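PDB 1XFJ: purine nucleoside phosphorylase, which probably cleaves inosine and S-methyl-5'-thioadenosine with phosphate and deaminates adenosine to inosine. Local coordinates for residues A[37-42]-A[57-62]; A[73-78]-A[108-113]. One frame throughout, in Å; residues are numbered along the deposited sequence.

Contact 1: residues A[37-42]-A[57-62]; sequences DSLNVG and ARIARW
Val41 and Leu39 both bear on Ile59, whose terminal methyl CD1 is the meeting point of the contact. Val41 CG1 stands 3.4 Å from Ile59 CD1, closer than methyl groups usually come, and the two side chains cross at about a right angle. Leu39 reaches the same methyl at a slant, with its CD2 4.0 Å from Ile59 CD1; Leu39 CD2 also lies 4.1 Å from Ile59 CG1. The long branch of Ile59 can reach the loop because chi2 is extended (175°), which carries CD1 well off the helix. Val41 leaves its backbone toward the helix, and the branch lying opposite the carbonyl carbon, CG1, makes the touch. All three side chains are buried and join the last turn of helix 49-62 to the irregular loop that leads from strand 20-25 into that same helix, so the loop folds back over a helix it precedes. Leu254 of strand 253-259 touches both Val41 and Ile59, and Phe25 also packs on Ile59, which sets the pair against the five-stranded mixed sheet that holds 20-25 and 253-259. The loop holds its shape by two small turns. Leu39 is the centre of an inverse gamma turn closed by Asn40 N to Ser38 O at 3.1 Å. Asn40 then makes an Asx turn: its OD1 accepts from Gly42 N at 3.0 Å, with the donor standing 60° out of the carbonyl plane. That oxygen takes a second bond from the backbone N of Arg252, while Asn40 ND2 is bonded to Asp47 and Ser45. Asn55, on the helix, reaches back through its ND2 to the carbonyl oxygen of Asn40.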
loop_
_atom_site.group_PDB
_atom_site.type_symbol
_atom_site.label_atom_id
_atom_site.label_comp_id
_atom_site.label_asym_id
_atom_site.label_seq_id
_atom_site.Cartn_x
_atom_site.Cartn_y
_atom_site.Cartn_z
ATOM N N ASP A 37 -5.732 12.775 -13.179
ATOM C CA ASP A 37 -5.439 14.089 -12.605
ATOM C C ASP A 37 -4.322 14.186 -11.572
ATOM O O ASP A 37 -4.494 13.892 -10.393
ATOM C CB ASP A 37 -6.726 14.726 -12.064
ATOM C CG ASP A 37 -6.494 16.109 -11.460
ATOM O OD1 ASP A 37 -5.540 16.805 -11.872
ATOM O OD2 ASP A 37 -7.280 16.507 -10.574
ATOM N N SER A 38 -3.118 14.548 -12.056
ATOM C CA SER A 38 -1.930 14.894 -11.287
ATOM C C SER A 38 -1.066 13.666 -11.019
ATOM O O SER A 38 -0.288 13.196 -11.852
ATOM C CB SER A 38 -2.321 15.566 -9.970
ATOM O OG SER A 38 -1.452 16.644 -9.668
ATOM N N LEU A 39 -1.011 13.221 -9.726
ATOM C CA LEU A 39 -0.032 12.223 -9.287
ATOM C C LEU A 39 -0.238 10.725 -9.480
ATOM O O LEU A 39 -0.239 9.958 -8.514
ATOM C CB LEU A 39 0.318 12.496 -7.824
ATOM C CG LEU A 39 1.745 12.149 -7.396
ATOM C CD1 LEU A 39 2.740 13.017 -8.158
ATOM C CD2 LEU A 39 1.887 12.378 -5.897
ATOM N N ASN A 40 -0.347 10.306 -10.734
ATOM C CA ASN A 40 -0.523 8.898 -11.064
ATOM C C ASN A 40 0.833 8.224 -11.279
ATOM O O ASN A 40 1.603 8.629 -12.152
ATOM C CB ASN A 40 -1.379 8.770 -12.326
ATOM C CG ASN A 40 -1.410 7.359 -12.868
ATOM O OD1 ASN A 40 -1.472 6.392 -12.107
ATOM N ND2 ASN A 40 -1.385 7.233 -14.193
ATOM N N VAL A 41 1.117 7.188 -10.491
ATOM C CA VAL A 41 2.393 6.484 -10.600
ATOM C C VAL A 41 2.284 5.121 -11.286
ATOM O O VAL A 41 3.268 4.379 -11.364
ATOM C CB VAL A 41 3.038 6.277 -9.204
ATOM C CG1 VAL A 41 3.306 7.624 -8.546
ATOM C CG2 VAL A 41 2.132 5.422 -8.328
ATOM N N GLY A 42 1.098 4.805 -11.799
ATOM C CA GLY A 42 0.879 3.526 -12.458
ATOM C C GLY A 42 1.521 3.317 -13.819
ATOM O O GLY A 42 0.997 3.762 -14.844
ATOM N N ALA A 57 9.154 10.713 -10.523
ATOM C CA ALA A 57 10.337 11.519 -10.242
ATOM C C ALA A 57 10.049 12.529 -9.136
ATOM O O ALA A 57 10.893 12.785 -8.275
ATOM C CB ALA A 57 10.791 12.233 -11.505
ATOM N N ARG A 58 8.851 13.104 -9.154
ATOM C CA ARG A 58 8.479 14.078 -8.136
ATOM C C ARG A 58 8.481 13.434 -6.760
ATOM O O ARG A 58 8.949 14.026 -5.783
ATOM C CB ARG A 58 7.099 14.657 -8.436
ATOM C CG ARG A 58 7.079 15.435 -9.731
ATOM C CD ARG A 58 5.805 16.225 -9.935
ATOM N NE ARG A 58 6.000 17.153 -11.045
ATOM C CZ ARG A 58 5.275 18.245 -11.264
ATOM N NH1 ARG A 58 4.278 18.568 -10.452
ATOM N NH2 ARG A 58 5.573 19.029 -12.288
ATOM N N ILE A 59 7.954 12.218 -6.690
ATOM C CA ILE A 59 7.900 11.492 -5.431
ATOM C C ILE A 59 9.312 11.146 -4.975
ATOM O O ILE A 59 9.647 11.297 -3.799
ATOM C CB ILE A 59 7.051 10.212 -5.575
ATOM C CG1 ILE A 59 5.574 10.598 -5.698
ATOM C CG2 ILE A 59 7.268 9.291 -4.379
ATOM C CD1 ILE A 59 4.646 9.431 -5.967
ATOM N N ALA A 60 10.141 10.690 -5.909
ATOM C CA ALA A 60 11.519 10.343 -5.587
ATOM C C ALA A 60 12.234 11.578 -5.045
ATOM O O ALA A 60 13.013 11.488 -4.097
ATOM C CB ALA A 60 12.235 9.824 -6.832
ATOM N N ARG A 61 11.959 12.734 -5.643
ATOM C CA ARG A 61 12.584 13.979 -5.205
ATOM C C ARG A 61 12.122 14.393 -3.806
ATOM O O ARG A 61 12.880 15.006 -3.050
ATOM C CB ARG A 61 12.285 15.104 -6.201
ATOM C CG ARG A 61 13.085 16.367 -5.943
ATOM C CD ARG A 61 14.570 16.115 -6.155
ATOM N NE ARG A 61 15.388 17.267 -5.784
ATOM C CZ ARG A 61 15.531 17.714 -4.540
ATOM N NH1 ARG A 61 14.908 17.106 -3.539
ATOM N NH2 ARG A 61 16.295 18.772 -4.297
ATOM N N TRP A 62 10.879 14.064 -3.467
ATOM C CA TRP A 62 10.338 14.389 -2.149
ATOM C C TRP A 62 11.183 13.673 -1.097
ATOM O O TRP A 62 11.432 14.201 -0.011
ATOM C CB TRP A 62 8.886 13.916 -2.036
ATOM C CG TRP A 62 8.235 14.239 -0.715
ATOM C CD1 TRP A 62 7.606 15.402 -0.371
ATOM C CD2 TRP A 62 8.152 13.385 0.433
ATOM N NE1 TRP A 62 7.135 15.325 0.919
ATOM C CE2 TRP A 62 7.457 14.098 1.436
ATOM C CE3 TRP A 62 8.600 12.089 0.713
ATOM C CZ2 TRP A 62 7.197 13.557 2.699
ATOM C CZ3 TRP A 62 8.343 11.549 1.973
ATOM C CH2 TRP A 62 7.647 12.286 2.948
#

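Contact 2: residues A[73-78]-A[108-113]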
loop_
_atom_site.group_PDB
_atom_site.type_symbol
_atom_site.label_atom_id
_atom_site.label_comp_id
_atom_site.label_asym_id
_atom_site.label_seq_id
_atom_site.Cartn_x
_atom_site.Cartn_y
_atom_site.Cartn_z
ATOM N N CYS A 73 7.241 -2.780 -7.554
ATOM C CA CYS A 73 7.017 -4.014 -8.303
ATOM C C CYS A 73 5.913 -3.962 -9.340
ATOM O O CYS A 73 5.152 -2.999 -9.433
ATOM C CB CYS A 73 6.645 -5.158 -7.355
ATOM S SG CYS A 73 7.853 -5.616 -6.132
ATOM N N TYR A 74 5.858 -5.040 -10.116
ATOM C CA TYR A 74 4.814 -5.271 -11.100
ATOM C C TYR A 74 3.936 -6.055 -10.133
ATOM O O TYR A 74 4.154 -7.244 -9.911
ATOM C CB TYR A 74 5.321 -6.185 -12.217
ATOM C CG TYR A 74 4.251 -6.707 -13.159
ATOM C CD1 TYR A 74 3.514 -5.841 -13.968
ATOM C CD2 TYR A 74 4.005 -8.077 -13.266
ATOM C CE1 TYR A 74 2.558 -6.330 -14.866
ATOM C CE2 TYR A 74 3.054 -8.575 -14.155
ATOM C CZ TYR A 74 2.335 -7.700 -14.951
ATOM O OH TYR A 74 1.399 -8.204 -15.831
ATOM N N GLN A 75 2.982 -5.370 -9.515
ATOM C CA GLN A 75 2.122 -5.995 -8.520
ATOM C C GLN A 75 1.099 -6.957 -9.112
ATOM O O GLN A 75 0.390 -6.626 -10.061
ATOM C CB GLN A 75 1.446 -4.900 -7.692
ATOM C CG GLN A 75 2.437 -3.831 -7.251
ATOM C CD GLN A 75 1.848 -2.808 -6.299
ATOM O OE1 GLN A 75 0.657 -2.492 -6.359
ATOM N NE2 GLN A 75 2.689 -2.267 -5.426
ATOM N N ILE A 76 1.033 -8.154 -8.534
ATOM C CA ILE A 76 0.136 -9.201 -9.010
ATOM C C ILE A 76 -0.746 -9.795 -7.911
ATOM O O ILE A 76 -1.257 -10.903 -8.049
ATOM C CB ILE A 76 0.952 -10.342 -9.651
ATOM C CG1 ILE A 76 2.038 -10.801 -8.674
ATOM C CG2 ILE A 76 1.584 -9.871 -10.951
ATOM C CD1 ILE A 76 2.888 -11.958 -9.173
ATOM N N HIS A 77 -0.927 -9.045 -6.829
ATOM C CA HIS A 77 -1.746 -9.479 -5.697
ATOM C C HIS A 77 -1.269 -10.774 -5.051
ATOM O O HIS A 77 -2.067 -11.578 -4.561
ATOM C CB HIS A 77 -3.213 -9.610 -6.120
ATOM C CG HIS A 77 -3.880 -8.293 -6.366
ATOM N ND1 HIS A 77 -3.814 -7.637 -7.576
ATOM C CD2 HIS A 77 -4.586 -7.487 -5.539
ATOM C CE1 HIS A 77 -4.452 -6.483 -7.484
ATOM N NE2 HIS A 77 -4.929 -6.368 -6.258
ATOM N N SER A 78 0.045 -10.951 -5.029
ATOM C CA SER A 78 0.663 -12.133 -4.449
ATOM C C SER A 78 1.115 -11.853 -3.025
ATOM O O SER A 78 0.765 -10.828 -2.438
ATOM C CB SER A 78 1.885 -12.529 -5.271
ATOM O OG SER A 78 2.897 -11.536 -5.157
ATOM N N GLY A 108 8.472 1.102 -2.377
ATOM C CA GLY A 108 7.142 1.609 -2.654
ATOM C C GLY A 108 6.114 0.572 -3.058
ATOM O O GLY A 108 6.452 -0.501 -3.559
ATOM N N ALA A 109 4.851 0.908 -2.813
ATOM C CA ALA A 109 3.715 0.060 -3.152
ATOM C C ALA A 109 2.653 0.967 -3.768
ATOM O O ALA A 109 2.500 2.118 -3.352
ATOM C CB ALA A 109 3.160 -0.623 -1.902
HETATM N N MSE A 110 1.932 0.448 -4.759
HETATM C CA MSE A 110 0.887 1.206 -5.444
HETATM C C MSE A 110 -0.498 0.696 -5.077
HETATM O O MSE A 110 -0.681 -0.494 -4.827
HETATM C CB MSE A 110 1.026 1.079 -6.958
HETATM C CG MSE A 110 2.330 1.536 -7.544
HETATM SE SE MSE A 110 2.249 1.252 -9.446
HETATM C CE MSE A 110 2.474 -0.670 -9.465
ATOM N N ALA A 111 -1.478 1.595 -5.080
ATOM C CA ALA A 111 -2.843 1.206 -4.759
ATOM C C ALA A 111 -3.858 2.282 -5.111
ATOM O O ALA A 111 -3.513 3.450 -5.315
ATOM C CB ALA A 111 -2.947 0.856 -3.281
ATOM N N ALA A 112 -5.116 1.864 -5.182
ATOM C CA ALA A 112 -6.233 2.747 -5.481
ATOM C C ALA A 112 -7.461 2.039 -4.922
ATOM O O ALA A 112 -8.405 1.745 -5.649
ATOM C CB ALA A 112 -6.366 2.952 -6.987
ATOM N N ASP A 113 -7.392 1.760 -3.618
ATOM C CA ASP A 113 -8.420 1.075 -2.825
ATOM C C ASP A 113 -7.768 -0.011 -1.969
ATOM O O ASP A 113 -8.109 -0.175 -0.805
ATOM C CB ASP A 113 -9.497 0.432 -3.700
ATOM C CG ASP A 113 -10.617 1.392 -4.055
ATOM O OD1 ASP A 113 -10.592 2.555 -3.593
ATOM O OD2 ASP A 113 -11.532 0.974 -4.796
HETATM O O HOH W 1 5.575 -2.610 -5.142
#
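Gln75 and Met110, a selenomethionine, cross obliquely, and each leaves its backbone toward the other segment. The glutamine runs out straight beyond CG (chi2 -174°) and lays its terminal amide against the backbone of Ala109 and Met110 in strand 106-111. Its carbon CD lies about equally far from Met110 N, at 3.6 Å, and Met110 O, at 3.7 Å. Met110 answers by turning back over the loop: the chain is extended as far as SE and bends there (chi3 -75°), bringing the methyl CE against the aliphatic part of Gln75. Met110 CE lies 3.9 Å from Gln75 CG, and the same methyl rests 3.5 Å from Cys73 O. Gln75 is thus flanked by strand backbone at its amide and by the selenomethionine methyl at CG. Beside this pair a water joins the two backbones, accepting from Cys73 N at 2.9 Å and donating to Gly108 O at 2.8 Å. Strand 70-72, the outermost strand beside 106-111 in the five-stranded sheet, ends one residue before Cys73. Gly108 still has a direct backbone bond to Asn71; past the strand end the water bridges Cys73 and Gly108, and the Gln75 side chain lies along the neighbouring strand. The far part of the loop is tied down by Asp96, whose carboxylate takes bonds from the backbone N of Ile76 and of His77 and is bonded to Ser78 OG. There His77 touches Cys114, which follows 108-113, and meets His131 edge-to-face, a cluster of two histidines and a cysteine consistent with the zinc site of the YfiH/LACC1 family.

In the fold
The centres of contacts 1 and 2 lie 15 Å apart, yet they touch through Met110. Its SE is 3.8 Å from Val41 O and 4.0 Å from Gly42 CA, so the selenomethionine packs on loop 37-42 as well as on 73-78. Strand 253-259 gives a second link: its Leu254 touches Val41 and Ile59, while Leu253 and Ser255 pair by backbone bonds with Ala111 and Ala109. Contact 1 joins a loop to helix 49-62 beside the five-stranded sheet, about 15 Å from the chain centre; contact 2, about 7 Å from it, finishes the 70-72 edge, and its His77 end lies at the probable metal site.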